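Local coordinates for protein catechol 2,3-dioxygenase (Rhodococcus sp., PDB 2WL9) that probably catalyses the iron-dependent extradiol ring cleavage of catechols with molecular oxygen, a step in the breakdown of aromatic hydrocarbons, at residues I210-L223 / F252-W266. Numbering follows the deposited sequence.
Sequences INHLMIEYTHLDDL and FYCANPSGWLWEPGW. With FE (Fe (III) ion), chain K.
His212 and Glu263 reach from two parallel neighbouring strands to a single iron ion. On the histidine, CB lies 3.7 Å from Leu261 CB; CG, ND1 and CE1 all lie near Tyr253 CE1, which hangs over the ring centre in a T-shaped stack, planes at 75°; CD2 passes Glu263 OE1; and NE2 binds the iron at 2.4 Å. The first torsion (80°) sets CG between the backbone N and the carbonyl carbon, turning the ring face to the edge of Tyr253. Glu263, with CG anti to the backbone N (chi1 -174°) and the chain extended beyond it, delivers OE1 to the metal at 2.3 Å, while Thr251 OG1 shares a hydrogen bond with OE2. With His149 these two form the facial triad, two histidines and one carboxylate, of type I extradiol dioxygenases, carried on the vicinal oxygen chelate fold. Parallel backbone bonds, among them Glu263 N to Leu213 O at 2.7 Å, join the strands; His212 pairs with Leu261 and Met214 with Glu263, placing both ligands on one face. On the face carrying Leu213 and Trp262, Leu213 CD2 makes a CH-pi contact over the indole. Just before the paired strands, broad, flat Trp260 takes Ile210 CG2 over its six-membered ring, another CH-pi contact. Where 210-223 turns into its helix, Leu220 CB covers the five-membered ring of Trp266, whose NE1 gives a weak bond to Thr218 O.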
# COMPACT_ATOMS: atom_id res chain seq x y z
N ILE C 210 27.63 28.12 -21.75
CA ILE C 210 27.08 27.40 -20.60
C ILE C 210 27.69 27.92 -19.29
O ILE C 210 28.89 28.21 -19.22
CB ILE C 210 27.29 25.85 -20.78
CG1 ILE C 210 26.61 25.04 -19.66
CG2 ILE C 210 28.77 25.49 -20.91
CD1 ILE C 210 26.24 23.61 -20.09
N ASN C 211 26.84 28.08 -18.28
CA ASN C 211 27.31 28.45 -16.96
C ASN C 211 27.55 27.22 -16.10
O ASN C 211 28.63 27.05 -15.53
CB ASN C 211 26.34 29.40 -16.26
CG ASN C 211 26.74 29.67 -14.82
OD1 ASN C 211 27.72 30.37 -14.55
ND2 ASN C 211 25.99 29.10 -13.89
N HIS C 212 26.55 26.36 -16.00
CA HIS C 212 26.70 25.12 -15.25
C HIS C 212 25.84 23.98 -15.77
O HIS C 212 24.88 24.18 -16.50
CB HIS C 212 26.50 25.33 -13.74
CG HIS C 212 25.07 25.39 -13.31
ND1 HIS C 212 24.36 26.57 -13.24
CD2 HIS C 212 24.23 24.42 -12.88
CE1 HIS C 212 23.14 26.32 -12.81
NE2 HIS C 212 23.03 25.02 -12.59
N LEU C 213 26.21 22.79 -15.34
CA LEU C 213 25.47 21.58 -15.47
C LEU C 213 25.29 20.99 -14.09
O LEU C 213 26.21 20.88 -13.36
CB LEU C 213 26.17 20.57 -16.34
CG LEU C 213 25.72 19.12 -16.31
CD1 LEU C 213 24.35 18.96 -16.81
CD2 LEU C 213 26.66 18.25 -17.03
N MET C 214 24.07 20.61 -13.79
CA MET C 214 23.73 19.95 -12.56
C MET C 214 23.46 18.47 -12.84
O MET C 214 22.80 18.16 -13.73
CB MET C 214 22.50 20.56 -11.98
CG MET C 214 22.07 20.03 -10.76
SD MET C 214 21.21 18.46 -10.70
CE MET C 214 20.77 18.35 -9.11
N ILE C 215 24.07 17.61 -12.06
CA ILE C 215 23.94 16.19 -12.10
C ILE C 215 23.48 15.72 -10.69
O ILE C 215 23.86 16.27 -9.68
CB ILE C 215 25.21 15.46 -12.53
CG1 ILE C 215 26.36 15.69 -11.57
CG2 ILE C 215 25.61 15.79 -13.95
CD1 ILE C 215 27.62 15.07 -11.96
N GLU C 216 22.64 14.70 -10.68
CA GLU C 216 22.01 14.30 -9.43
C GLU C 216 22.32 12.85 -9.09
O GLU C 216 22.17 11.97 -9.94
CB GLU C 216 20.50 14.53 -9.53
CG GLU C 216 19.75 14.34 -8.22
CD GLU C 216 18.26 14.50 -8.38
OE1 GLU C 216 17.80 14.84 -9.49
OE2 GLU C 216 17.54 14.27 -7.39
N TYR C 217 22.75 12.60 -7.85
CA TYR C 217 22.93 11.25 -7.34
C TYR C 217 21.65 10.74 -6.68
O TYR C 217 20.88 11.53 -6.11
CB TYR C 217 24.03 11.24 -6.28
CG TYR C 217 25.41 11.56 -6.79
CD1 TYR C 217 26.09 10.70 -7.65
CD2 TYR C 217 26.07 12.73 -6.37
CE1 TYR C 217 27.37 10.98 -8.09
CE2 TYR C 217 27.35 13.02 -6.80
CZ TYR C 217 28.00 12.15 -7.67
OH TYR C 217 29.26 12.44 -8.10
N THR C 218 21.42 9.43 -6.74
CA THR C 218 20.30 8.82 -6.01
C THR C 218 20.56 8.81 -4.50
O THR C 218 19.63 8.95 -3.69
CB THR C 218 19.97 7.37 -6.46
OG1 THR C 218 21.12 6.53 -6.28
CG2 THR C 218 19.52 7.32 -7.91
N HIS C 219 21.83 8.67 -4.13
CA HIS C 219 22.24 8.47 -2.75
C HIS C 219 23.06 9.66 -2.25
O HIS C 219 24.01 10.09 -2.91
CB HIS C 219 23.07 7.20 -2.61
CG HIS C 219 22.29 5.93 -2.74
ND1 HIS C 219 21.50 5.64 -3.83
CD2 HIS C 219 22.20 4.85 -1.93
CE1 HIS C 219 20.95 4.45 -3.68
NE2 HIS C 219 21.36 3.95 -2.53
N LEU C 220 22.69 10.16 -1.08
CA LEU C 220 23.38 11.29 -0.48
C LEU C 220 24.88 11.02 -0.32
O LEU C 220 25.70 11.91 -0.54
CB LEU C 220 22.74 11.67 0.87
CG LEU C 220 23.37 12.77 1.74
CD1 LEU C 220 23.71 14.03 0.96
CD2 LEU C 220 22.43 13.11 2.91
N ASP C 221 25.23 9.79 0.02
CA ASP C 221 26.62 9.44 0.31
C ASP C 221 27.56 9.59 -0.89
O ASP C 221 28.77 9.78 -0.70
CB ASP C 221 26.68 8.03 0.91
CG ASP C 221 26.04 7.97 2.28
OD1 ASP C 221 25.83 9.04 2.87
OD2 ASP C 221 25.73 6.87 2.77
N ASP C 222 27.01 9.52 -2.09
CA ASP C 222 27.76 9.79 -3.32
C ASP C 222 28.07 11.27 -3.50
O ASP C 222 29.12 11.62 -4.04
CB ASP C 222 27.01 9.24 -4.54
CG ASP C 222 27.25 7.75 -4.73
OD1 ASP C 222 28.38 7.30 -4.46
OD2 ASP C 222 26.31 7.04 -5.14
N LEU C 223 27.16 12.12 -3.05
CA LEU C 223 27.41 13.56 -3.03
C LEU C 223 28.53 13.88 -2.05
O LEU C 223 29.44 14.65 -2.37
CB LEU C 223 26.14 14.33 -2.67
CG LEU C 223 26.23 15.86 -2.57
CD1 LEU C 223 26.57 16.50 -3.92
CD2 LEU C 223 24.94 16.42 -2.01
N PHE C 252 26.34 21.55 -4.43
CA PHE C 252 27.41 22.54 -4.45
C PHE C 252 27.81 22.81 -5.90
O PHE C 252 27.45 22.04 -6.79
CB PHE C 252 28.59 22.12 -3.56
CG PHE C 252 29.36 20.94 -4.08
CD1 PHE C 252 30.57 21.12 -4.75
CD2 PHE C 252 28.90 19.64 -3.88
CE1 PHE C 252 31.29 20.04 -5.22
CE2 PHE C 252 29.62 18.55 -4.35
CZ PHE C 252 30.82 18.75 -5.03
N TYR C 253 28.53 23.90 -6.13
CA TYR C 253 28.98 24.29 -7.47
C TYR C 253 30.50 24.34 -7.49
O TYR C 253 31.11 25.07 -6.71
CB TYR C 253 28.45 25.67 -7.83
CG TYR C 253 26.96 25.78 -8.10
CD1 TYR C 253 26.48 25.95 -9.39
CD2 TYR C 253 26.04 25.75 -7.05
CE1 TYR C 253 25.12 26.08 -9.65
CE2 TYR C 253 24.66 25.88 -7.30
CZ TYR C 253 24.21 26.04 -8.61
OH TYR C 253 22.86 26.17 -8.89
N CYS C 254 31.12 23.58 -8.41
CA CYS C 254 32.57 23.50 -8.50
C CYS C 254 33.07 23.60 -9.94
O CYS C 254 32.32 23.32 -10.88
CB CYS C 254 33.09 22.22 -7.84
SG CYS C 254 32.67 20.65 -8.67
N ALA C 255 34.34 23.98 -10.10
CA ALA C 255 34.96 24.13 -11.42
C ALA C 255 35.19 22.80 -12.12
O ALA C 255 35.51 21.80 -11.49
CB ALA C 255 36.29 24.88 -11.31
N ASN C 256 35.03 22.79 -13.44
CA ASN C 256 35.41 21.64 -14.25
C ASN C 256 36.68 21.94 -15.09
O ASN C 256 37.19 23.07 -15.05
CB ASN C 256 34.23 21.12 -15.09
CG ASN C 256 33.72 22.13 -16.11
OD1 ASN C 256 34.48 22.79 -16.81
ND2 ASN C 256 32.40 22.22 -16.21
N PRO C 257 37.22 20.95 -15.82
CA PRO C 257 38.45 21.18 -16.58
C PRO C 257 38.33 22.22 -17.70
O PRO C 257 39.36 22.64 -18.23
CB PRO C 257 38.77 19.81 -17.17
CG PRO C 257 38.07 18.85 -16.30
CD PRO C 257 36.81 19.54 -15.89
N SER C 258 37.11 22.61 -18.06
CA SER C 258 36.90 23.60 -19.12
C SER C 258 36.68 25.02 -18.60
O SER C 258 36.45 25.94 -19.38
CB SER C 258 35.76 23.17 -20.05
OG SER C 258 36.15 22.06 -20.85
N GLY C 259 36.74 25.19 -17.29
CA GLY C 259 36.65 26.51 -16.68
C GLY C 259 35.23 26.99 -16.39
O GLY C 259 35.04 28.13 -15.98
N TRP C 260 34.24 26.12 -16.63
CA TRP C 260 32.87 26.40 -16.19
C TRP C 260 32.48 25.44 -15.06
O TRP C 260 33.34 24.73 -14.53
CB TRP C 260 31.86 26.42 -17.36
CG TRP C 260 31.85 25.22 -18.28
CD1 TRP C 260 32.72 24.95 -19.29
CD2 TRP C 260 30.87 24.17 -18.31
NE1 TRP C 260 32.38 23.78 -19.92
CE2 TRP C 260 31.24 23.28 -19.34
CE3 TRP C 260 29.73 23.89 -17.55
CZ2 TRP C 260 30.51 22.12 -19.63
CZ3 TRP C 260 29.00 22.74 -17.84
CH2 TRP C 260 29.39 21.87 -18.88
N LEU C 261 31.20 25.43 -14.68
CA LEU C 261 30.78 24.78 -13.44
C LEU C 261 29.95 23.52 -13.59
O LEU C 261 29.07 23.45 -14.44
CB LEU C 261 30.01 25.76 -12.55
CG LEU C 261 30.72 27.04 -12.09
CD1 LEU C 261 29.72 27.90 -11.35
CD2 LEU C 261 31.87 26.69 -11.19
N TRP C 262 30.24 22.53 -12.75
CA TRP C 262 29.32 21.42 -12.53
C TRP C 262 28.74 21.51 -11.12
O TRP C 262 29.43 21.92 -10.18
CB TRP C 262 30.02 20.08 -12.74
CG TRP C 262 30.07 19.64 -14.17
CD1 TRP C 262 29.95 20.43 -15.28
CD2 TRP C 262 30.30 18.31 -14.65
NE1 TRP C 262 30.06 19.67 -16.42
CE2 TRP C 262 30.28 18.37 -16.06
CE3 TRP C 262 30.51 17.07 -14.02
CZ2 TRP C 262 30.46 17.23 -16.86
CZ3 TRP C 262 30.70 15.94 -14.83
CH2 TRP C 262 30.67 16.03 -16.23
N GLU C 263 27.48 21.12 -10.99
CA GLU C 263 26.75 21.22 -9.75
C GLU C 263 26.24 19.83 -9.33
O GLU C 263 25.11 19.47 -9.64
CB GLU C 263 25.59 22.22 -9.91
CG GLU C 263 24.80 22.53 -8.64
CD GLU C 263 23.39 23.04 -8.93
OE1 GLU C 263 23.07 23.32 -10.10
OE2 GLU C 263 22.60 23.18 -7.97
N PRO C 264 27.09 19.05 -8.63
CA PRO C 264 26.65 17.75 -8.11
C PRO C 264 25.57 17.95 -7.05
O PRO C 264 25.69 18.85 -6.22
CB PRO C 264 27.92 17.18 -7.47
CG PRO C 264 29.04 17.91 -8.14
CD PRO C 264 28.52 19.28 -8.36
N GLY C 265 24.54 17.13 -7.09
CA GLY C 265 23.41 17.30 -6.17
C GLY C 265 22.70 16.03 -5.77
O GLY C 265 23.04 14.94 -6.24
N TRP C 266 21.72 16.19 -4.89
CA TRP C 266 20.91 15.10 -4.35
C TRP C 266 19.58 15.64 -3.83
O TRP C 266 19.52 16.75 -3.30
CB TRP C 266 21.64 14.40 -3.20
CG TRP C 266 20.78 13.40 -2.47
CD1 TRP C 266 20.56 12.11 -2.83
CD2 TRP C 266 20.00 13.63 -1.29
NE1 TRP C 266 19.70 11.50 -1.94
CE2 TRP C 266 19.34 12.41 -0.99
CE3 TRP C 266 19.79 14.74 -0.46
CZ2 TRP C 266 18.49 12.27 0.12
CZ3 TRP C 266 18.94 14.60 0.64
CH2 TRP C 266 18.30 13.38 0.92
FE FE K . 21.40 24.73 -10.85